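Local coordinates for putative acyl-CoA dehydrogenase (Burkholderia xenovorans, PDB 5JSC), which is a putative acyl-CoA dehydrogenase, a four-chain flavoprotein that binds flavin-adenine dinucleotide (FAD), at residues Y187-R192 and L231-A236; E344-V349 and R373-L378. All coordinates share one frame; numbering follows the deposited sequence.

Contact 1 of 2, residues Y187-R192 and L231-A236; sequences YVVFAR and LHFAGA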
ATOM      1  N   TYR C 187       4.188  15.893  38.389  1.00 12.43           N
ATOM      2  CA  TYR C 187       3.501  15.927  37.106  1.00 11.84           C
ATOM      3  C   TYR C 187       3.549  17.349  36.586  1.00 12.22           C
ATOM      4  O   TYR C 187       3.205  18.275  37.319  1.00 13.92           O
ATOM      5  CB  TYR C 187       2.036  15.486  37.251  1.00 13.43           C
ATOM      6  CG  TYR C 187       1.886  14.091  37.790  1.00 13.12           C
ATOM      7  CD1 TYR C 187       1.848  13.850  39.161  1.00 14.65           C
ATOM      8  CD2 TYR C 187       1.782  13.008  36.928  1.00 14.38           C
ATOM      9  CE1 TYR C 187       1.723  12.564  39.650  1.00 14.10           C
ATOM     10  CE2 TYR C 187       1.651  11.723  37.407  1.00 14.93           C
ATOM     11  CZ  TYR C 187       1.624  11.502  38.763  1.00 14.34           C
ATOM     12  OH  TYR C 187       1.506  10.207  39.228  1.00 14.57           O
ATOM     13  N   VAL C 188       3.974  17.531  35.339  1.00 12.14           N
ATOM     14  CA  VAL C 188       3.738  18.799  34.654  1.00 11.18           C
ATOM     15  C   VAL C 188       2.311  18.742  34.114  1.00 10.98           C
ATOM     16  O   VAL C 188       2.008  17.954  33.214  1.00 13.31           O
ATOM     17  CB  VAL C 188       4.752  19.055  33.534  1.00 12.22           C
ATOM     18  CG1 VAL C 188       4.377  20.313  32.770  1.00 13.89           C
ATOM     19  CG2 VAL C 188       6.147  19.206  34.115  1.00 12.33           C
ATOM     20  N   VAL C 189       1.425  19.566  34.673  1.00 11.71           N
ATOM     21  CA  VAL C 189      -0.012  19.502  34.402  1.00 11.98           C
ATOM     22  C   VAL C 189      -0.417  20.742  33.621  1.00 12.20           C
ATOM     23  O   VAL C 189      -0.094  21.868  34.024  1.00 14.31           O
ATOM     24  CB  VAL C 189      -0.829  19.402  35.703  1.00 13.55           C
ATOM     25  CG1 VAL C 189      -2.332  19.325  35.398  1.00 14.58           C
ATOM     26  CG2 VAL C 189      -0.389  18.202  36.535  1.00 14.43           C
ATOM     27  N   PHE C 190      -1.160  20.544  32.535  1.00 11.18           N
ATOM     28  CA  PHE C 190      -1.697  21.648  31.751  1.00 12.24           C
ATOM     29  C   PHE C 190      -3.177  21.777  32.062  1.00 13.17           C
ATOM     30  O   PHE C 190      -3.902  20.778  32.066  1.00 13.41           O
ATOM     31  CB  PHE C 190      -1.448  21.431  30.256  1.00 11.70           C
ATOM     32  CG  PHE C 190       0.012  21.328  29.927  1.00 12.19           C
ATOM     33  CD1 PHE C 190       0.679  20.116  30.063  1.00 13.52           C
ATOM     34  CD2 PHE C 190       0.729  22.454  29.554  1.00 12.86           C
ATOM     35  CE1 PHE C 190       2.039  20.018  29.803  1.00 13.79           C
ATOM     36  CE2 PHE C 190       2.089  22.364  29.286  1.00 13.83           C
ATOM     37  CZ  PHE C 190       2.747  21.143  29.415  1.00 13.77           C
ATOM     38  N   ALA C 191      -3.615  22.999  32.361  1.00 13.60           N
ATOM     39  CA  ALA C 191      -4.974  23.217  32.838  1.00 13.03           C
ATOM     40  C   ALA C 191      -5.505  24.522  32.274  1.00 13.11           C
ATOM     41  O   ALA C 191      -4.742  25.433  31.944  1.00 14.76           O
ATOM     42  CB  ALA C 191      -5.033  23.251  34.378  1.00 15.13           C
ATOM     43  N   ARG C 192      -6.833  24.615  32.184  1.00 13.61           N
ATOM     44  CA  ARG C 192      -7.465  25.817  31.646  1.00 13.90           C
ATOM     45  C   ARG C 192      -7.584  26.874  32.739  1.00 15.60           C
ATOM     46  O   ARG C 192      -8.342  26.706  33.699  1.00 17.27           O
ATOM     47  CB  ARG C 192      -8.838  25.502  31.059  1.00 15.86           C
ATOM     48  CG  ARG C 192      -9.523  26.743  30.487  1.00 15.17           C
ATOM     49  CD  ARG C 192     -10.735  26.381  29.611  1.00 15.84           C
ATOM     50  NE  ARG C 192     -10.331  25.380  28.630  1.00 15.47           N
ATOM     51  CZ  ARG C 192      -9.634  25.643  27.525  1.00 16.16           C
ATOM     52  NH1 ARG C 192      -9.284  26.887  27.220  1.00 17.59           N
ATOM     53  NH2 ARG C 192      -9.271  24.648  26.727  1.00 16.01           N
ATOM     54  N   LEU C 231      -5.532  10.387  36.458  1.00 13.77           N
ATOM     55  CA  LEU C 231      -5.390  11.284  37.593  1.00 14.80           C
ATOM     56  C   LEU C 231      -6.682  12.055  37.773  1.00 15.07           C
ATOM     57  O   LEU C 231      -7.179  12.653  36.818  1.00 17.81           O
ATOM     58  CB  LEU C 231      -4.248  12.271  37.370  1.00 16.90           C
ATOM     59  CG  LEU C 231      -2.899  11.717  36.938  1.00 19.36           C
ATOM     60  CD1 LEU C 231      -1.934  12.868  36.765  1.00 19.22           C
ATOM     61  CD2 LEU C 231      -2.396  10.722  37.962  1.00 20.47           C
ATOM     62  N   HIS C 232      -7.213  12.062  38.987  1.00 15.24           N
ATOM     63  CA  HIS C 232      -8.367  12.885  39.307  1.00 16.42           C
ATOM     64  C   HIS C 232      -7.935  14.006  40.239  1.00 16.34           C
ATOM     65  O   HIS C 232      -7.322  13.753  41.280  1.00 18.48           O
ATOM     66  CB  HIS C 232      -9.484  12.068  39.957  1.00 17.77           C
ATOM     67  CG  HIS C 232     -10.673  12.894  40.336  1.00 21.12           C
ATOM     68  ND1 HIS C 232     -11.484  13.500  39.401  1.00 22.46           N
ATOM     69  CD2 HIS C 232     -11.170  13.242  41.547  1.00 22.67           C
ATOM     70  CE1 HIS C 232     -12.440  14.173  40.019  1.00 23.98           C
ATOM     71  NE2 HIS C 232     -12.272  14.032  41.322  1.00 24.21           N
ATOM     72  N   PHE C 233      -8.247  15.239  39.861  1.00 15.48           N
ATOM     73  CA  PHE C 233      -7.914  16.415  40.653  1.00 15.86           C
ATOM     74  C   PHE C 233      -9.181  16.856  41.367  1.00 17.75           C
ATOM     75  O   PHE C 233     -10.136  17.308  40.726  1.00 18.78           O
ATOM     76  CB  PHE C 233      -7.364  17.530  39.768  1.00 15.82           C
ATOM     77  CG  PHE C 233      -6.035  17.205  39.138  1.00 16.54           C
ATOM     78  CD1 PHE C 233      -5.954  16.339  38.058  1.00 17.29           C
ATOM     79  CD2 PHE C 233      -4.869  17.775  39.625  1.00 17.80           C
ATOM     80  CE1 PHE C 233      -4.735  16.044  37.475  1.00 18.18           C
ATOM     81  CE2 PHE C 233      -3.640  17.483  39.052  1.00 17.43           C
ATOM     82  CZ  PHE C 233      -3.574  16.620  37.972  1.00 18.06           C
ATOM     83  N   ALA C 234      -9.189  16.718  42.688  1.00 19.18           N
ATOM     84  CA  ALA C 234     -10.345  17.036  43.520  1.00 20.83           C
ATOM     85  C   ALA C 234      -9.993  18.260  44.359  1.00 20.60           C
ATOM     86  O   ALA C 234      -9.616  18.152  45.526  1.00 21.77           O
ATOM     87  CB  ALA C 234     -10.730  15.833  44.393  1.00 23.02           C
ATOM     88  N   GLY C 235     -10.116  19.438  43.753  1.00 21.15           N
ATOM     89  CA  GLY C 235      -9.776  20.651  44.474  1.00 21.33           C
ATOM     90  C   GLY C 235      -8.314  20.731  44.854  1.00 21.27           C
ATOM     91  O   GLY C 235      -7.977  21.282  45.909  1.00 23.86           O
ATOM     92  N   ALA C 236      -7.433  20.182  44.022  1.00 20.40           N
ATOM     93  CA  ALA C 236      -6.016  20.147  44.342  1.00 20.73           C
ATOM     94  C   ALA C 236      -5.424  21.546  44.251  1.00 20.68           C
ATOM     95  O   ALA C 236      -5.568  22.229  43.233  1.00 21.57           O
ATOM     96  CB  ALA C 236      -5.290  19.195  43.395  1.00 20.12           C
TER
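Leu231 lays its CD1 methyl over one face of the Tyr187 ring, displaced from the middle toward the rim, 3.7 Å from Tyr187 CD2. The geometry is that of a CH-pi contact: Leu231 CD1 sits 4.0 Å from the centroid of the Tyr187 ring and 22° off the normal. The second methyl, Leu231 CD2, approaches the phenol end, 4.1 Å from Tyr187 OH. Two residues along, Val189 and Phe233 reach for each other from opposite directions, and the tip of the phenyl ring, Phe233 CZ, lies 3.8 Å from Val189 CG2, with Val189 CG1 about as near. With CG1 anti to the backbone N (chi1 -180°), both valine methyls are turned to that one ring carbon.

The backbones stay well apart, the nearest CA atoms, Tyr187 and Leu231, being 10.0 Å from each other, because the strands belong to different sheets. Strand 186-192 is paired with 202-208, strand 228-233 with 168-179 and 214-219. Leu171 of strand 168-179 extends the apolar layer, touching both Val189 and Phe233. The phenol hydroxyl is hydrogen-bonded to Gly182 N, which helps fix the ring's position. Between the two segments, then, the sheets are joined through buried apolar side chains, by dispersion and one CH-pi contact.

Contact 2 of 2, residues E344-V349 and R373-L378; sequences EGAQQV and REIRAL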
ATOM      1  N   GLU C 344       4.924   4.338  11.815  1.00  7.79           N
ATOM      2  CA  GLU C 344       4.174   3.537  10.851  1.00  9.10           C
ATOM      3  C   GLU C 344       5.068   2.504  10.192  1.00  8.46           C
ATOM      4  O   GLU C 344       4.651   1.358   9.972  1.00  9.72           O
ATOM      5  CB  GLU C 344       3.536   4.427   9.786  1.00  8.92           C
ATOM      6  CG  GLU C 344       2.420   5.333  10.297  1.00  9.51           C
ATOM      7  CD  GLU C 344       1.166   4.572  10.695  1.00 12.10           C
ATOM      8  OE1 GLU C 344       0.487   5.010  11.646  1.00 12.52           O
ATOM      9  OE2 GLU C 344       0.850   3.539  10.053  1.00 14.83           O
ATOM     10  N   GLY C 345       6.305   2.894   9.880  1.00  9.00           N
ATOM     11  CA  GLY C 345       7.231   1.965   9.261  1.00  9.03           C
ATOM     12  C   GLY C 345       7.632   0.840  10.195  1.00  9.52           C
ATOM     13  O   GLY C 345       7.706  -0.321   9.782  1.00  9.33           O
ATOM     14  N   ALA C 346       7.893   1.161  11.468  1.00  9.01           N
ATOM     15  CA  ALA C 346       8.276   0.120  12.416  1.00  8.50           C
ATOM     16  C   ALA C 346       7.165  -0.903  12.581  1.00  7.98           C
ATOM     17  O   ALA C 346       7.436  -2.101  12.719  1.00  9.13           O
ATOM     18  CB  ALA C 346       8.632   0.723  13.771  1.00  9.22           C
ATOM     19  N   GLN C 347       5.907  -0.457  12.550  1.00  8.25           N
ATOM     20  CA  GLN C 347       4.793  -1.403  12.586  1.00  8.45           C
ATOM     21  C   GLN C 347       4.917  -2.409  11.456  1.00  8.52           C
ATOM     22  O   GLN C 347       4.758  -3.618  11.666  1.00  8.86           O
ATOM     23  CB  GLN C 347       3.465  -0.645  12.486  1.00  8.42           C
ATOM     24  CG  GLN C 347       2.223  -1.558  12.501  1.00  9.13           C
ATOM     25  CD  GLN C 347       1.770  -1.911  13.906  1.00 10.09           C
ATOM     26  OE1 GLN C 347       1.628  -1.035  14.763  1.00 10.26           O
ATOM     27  NE2 GLN C 347       1.558  -3.208  14.162  1.00 10.50           N
ATOM     28  N   GLN C 348       5.211  -1.920  10.248  1.00  8.38           N
ATOM     29  CA  GLN C 348       5.324  -2.798   9.087  1.00  8.17           C
ATOM     30  C   GLN C 348       6.509  -3.739   9.215  1.00  9.48           C
ATOM     31  O   GLN C 348       6.410  -4.916   8.851  1.00 10.57           O
ATOM     32  CB  GLN C 348       5.457  -1.962   7.816  1.00  8.81           C
ATOM     33  CG  GLN C 348       4.232  -1.132   7.518  1.00 11.24           C
ATOM     34  CD  GLN C 348       4.479  -0.154   6.392  1.00 17.79           C
ATOM     35  OE1 GLN C 348       5.628   0.193   6.095  1.00 19.00           O
ATOM     36  NE2 GLN C 348       3.406   0.294   5.752  1.00 22.86           N
ATOM     37  N   VAL C 349       7.653  -3.225   9.681  1.00  9.02           N
ATOM     38  CA  VAL C 349       8.846  -4.056   9.834  1.00  9.84           C
ATOM     39  C   VAL C 349       8.588  -5.165  10.842  1.00  8.59           C
ATOM     40  O   VAL C 349       8.918  -6.336  10.611  1.00  8.83           O
ATOM     41  CB  VAL C 349      10.040  -3.184  10.262  1.00  9.20           C
ATOM     42  CG1 VAL C 349      11.256  -4.058  10.572  1.00 10.10           C
ATOM     43  CG2 VAL C 349      10.352  -2.183   9.154  1.00 10.90           C
ATOM     44  N   ARG C 373       3.300  -6.116  20.112  1.00 10.22           N
ATOM     45  CA  ARG C 373       2.524  -5.387  21.114  1.00 11.60           C
ATOM     46  C   ARG C 373       3.123  -4.019  21.413  1.00 11.27           C
ATOM     47  O   ARG C 373       2.386  -3.038  21.555  1.00 12.18           O
ATOM     48  CB  ARG C 373       2.405  -6.216  22.393  1.00 12.97           C
ATOM     49  CG  ARG C 373       1.556  -7.472  22.164  1.00 12.91           C
ATOM     50  CD  ARG C 373       1.235  -8.206  23.450  1.00 15.12           C
ATOM     51  NE  ARG C 373       2.357  -9.022  23.864  1.00 16.60           N
ATOM     52  CZ  ARG C 373       3.169  -8.726  24.868  1.00 17.74           C
ATOM     53  NH1 ARG C 373       2.969  -7.633  25.598  1.00 19.05           N
ATOM     54  NH2 ARG C 373       4.175  -9.541  25.153  1.00 18.61           N
ATOM     55  N   GLU C 374       4.451  -3.935  21.492  1.00  9.68           N
ATOM     56  CA  GLU C 374       5.098  -2.704  21.933  1.00 11.65           C
ATOM     57  C   GLU C 374       4.885  -1.560  20.947  1.00 10.53           C
ATOM     58  O   GLU C 374       4.721  -0.403  21.355  1.00 12.05           O
ATOM     59  CB  GLU C 374       6.592  -2.962  22.121  1.00 15.15           C
ATOM     60  CG  GLU C 374       7.320  -1.826  22.793  1.00 20.07           C
ATOM     61  CD  GLU C 374       7.108  -1.834  24.292  1.00 25.73           C
ATOM     62  OE1 GLU C 374       7.459  -2.847  24.938  1.00 30.34           O
ATOM     63  OE2 GLU C 374       6.574  -0.841  24.822  1.00 27.82           O
ATOM     64  N   ILE C 375       4.913  -1.844  19.643  1.00  9.79           N
ATOM     65  CA  ILE C 375       4.957  -0.742  18.687  1.00  9.32           C
ATOM     66  C   ILE C 375       3.618  -0.027  18.565  1.00  9.49           C
ATOM     67  O   ILE C 375       3.590   1.155  18.201  1.00 10.22           O
ATOM     68  CB  ILE C 375       5.437  -1.248  17.310  1.00 10.34           C
ATOM     69  CG1 ILE C 375       5.759  -0.076  16.367  1.00 11.11           C
ATOM     70  CG2 ILE C 375       4.419  -2.211  16.678  1.00 10.41           C
ATOM     71  CD1 ILE C 375       6.864   0.849  16.883  1.00 13.01           C
ATOM     72  N   ARG C 376       2.506  -0.697  18.883  1.00 10.75           N
ATOM     73  CA  ARG C 376       1.211  -0.183  18.439  1.00  9.71           C
ATOM     74  C   ARG C 376       0.911   1.185  19.040  1.00 10.01           C
ATOM     75  O   ARG C 376       0.392   2.071  18.345  1.00 10.64           O
ATOM     76  CB  ARG C 376       0.100  -1.183  18.774  1.00  9.38           C
ATOM     77  CG  ARG C 376      -1.246  -0.849  18.126  1.00  9.80           C
ATOM     78  CD  ARG C 376      -1.095  -0.713  16.620  1.00 10.43           C
ATOM     79  NE  ARG C 376      -2.274  -0.226  15.902  1.00 10.01           N
ATOM     80  CZ  ARG C 376      -2.571   1.067  15.766  1.00  8.55           C
ATOM     81  NH1 ARG C 376      -1.818   1.984  16.373  1.00  9.84           N
ATOM     82  NH2 ARG C 376      -3.628   1.457  15.054  1.00 10.42           N
ATOM     83  N   ALA C 377       1.276   1.399  20.312  1.00 10.19           N
ATOM     84  CA  ALA C 377       0.975   2.675  20.955  1.00 11.26           C
ATOM     85  C   ALA C 377       1.795   3.833  20.401  1.00 10.49           C
ATOM     86  O   ALA C 377       1.369   4.983  20.536  1.00 12.45           O
ATOM     87  CB  ALA C 377       1.206   2.592  22.467  1.00 12.27           C
ATOM     88  N   LEU C 378       2.953   3.570  19.785  1.00 10.03           N
ATOM     89  CA  LEU C 378       3.792   4.684  19.343  1.00 10.58           C
ATOM     90  C   LEU C 378       3.194   5.410  18.149  1.00 11.10           C
ATOM     91  O   LEU C 378       3.628   6.522  17.838  1.00 12.83           O
ATOM     92  CB  LEU C 378       5.210   4.206  19.012  1.00 10.29           C
ATOM     93  CG  LEU C 378       6.134   4.022  20.232  1.00 11.00           C
ATOM     94  CD1 LEU C 378       5.719   2.851  21.124  1.00 12.96           C
ATOM     95  CD2 LEU C 378       7.592   3.880  19.821  1.00 13.03           C
TER
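Ile375 packs into the side of helix 332-356, where Ala346 and Gln347 receive its branches. The tight part is apolar: Ile375 CD1 comes to 3.6 Å from Ala346 CB, and Ile375 CG1 runs past the backbone to 3.8 Å from Gln347 N. CG1 is anti to the isoleucine's own backbone N (chi1 -169°), which sends this longer branch across to the alanine while Ile375 CG2 meets the glutamine amide, 3.6 Å from Gln347 OE1. Gln347 CA and Ile375 CA, the closest CA pair of the two segments, are 6.1 Å apart, consistent with the small Ala346 side chain. Ala346 also touches Ala273 of helix 250-286.

The other side, toward the partly exposed Gln347, is polar and thinner: Arg376 buries little against 344-349 and is met chiefly at one carbon. Gln347, bent at chi2 (85°), carries its amide over so that Gln347 OE1 meets the aliphatic Arg376 CD, at 3.3 Å; the amide and guanidinium planes stand 71° apart. Both polar ends are held by other residues. Gln347 OE1 accepts a hydrogen bond from Arg379 NH1, and NE2 bonds to Tyr372 OH of the second subunit. Arg376 forms a salt bridge with Asp351 and a hydrogen bond with Gln355, both of the second subunit; that aspartate, and Glu344, which salt-bridges Arg379, probably ease the closeness of the two arginine charges.

Helix-to-helix packing within the subunit thus passes directly into a subunit interface, beside an FAD that touches Ala377, an arrangement belonging to the helical C-terminal domain of the acyl-CoA dehydrogenase fold.

Overall arrangement
Contact 1 closes before contact 2 opens along the chain, and the two never touch: their centres are 31 Å apart and their nearest atoms about 17 Å. Contact 1 lies in the beta-rich middle domain and joins strands 186-192 and 228-233 of two sheets; contact 2 lies in the C-terminal domain, between helices 332-356 and 367-376. The long helices 250-286 and 298-325 come between them in sequence. No other protein chain touches the segments of contact 1, whereas contact 2 reaches the second subunit. Tyr187 and Arg376 each have a side chain about 8 Å from a bound FAD, so both domains contribute packing near flavin sites of the tetramer.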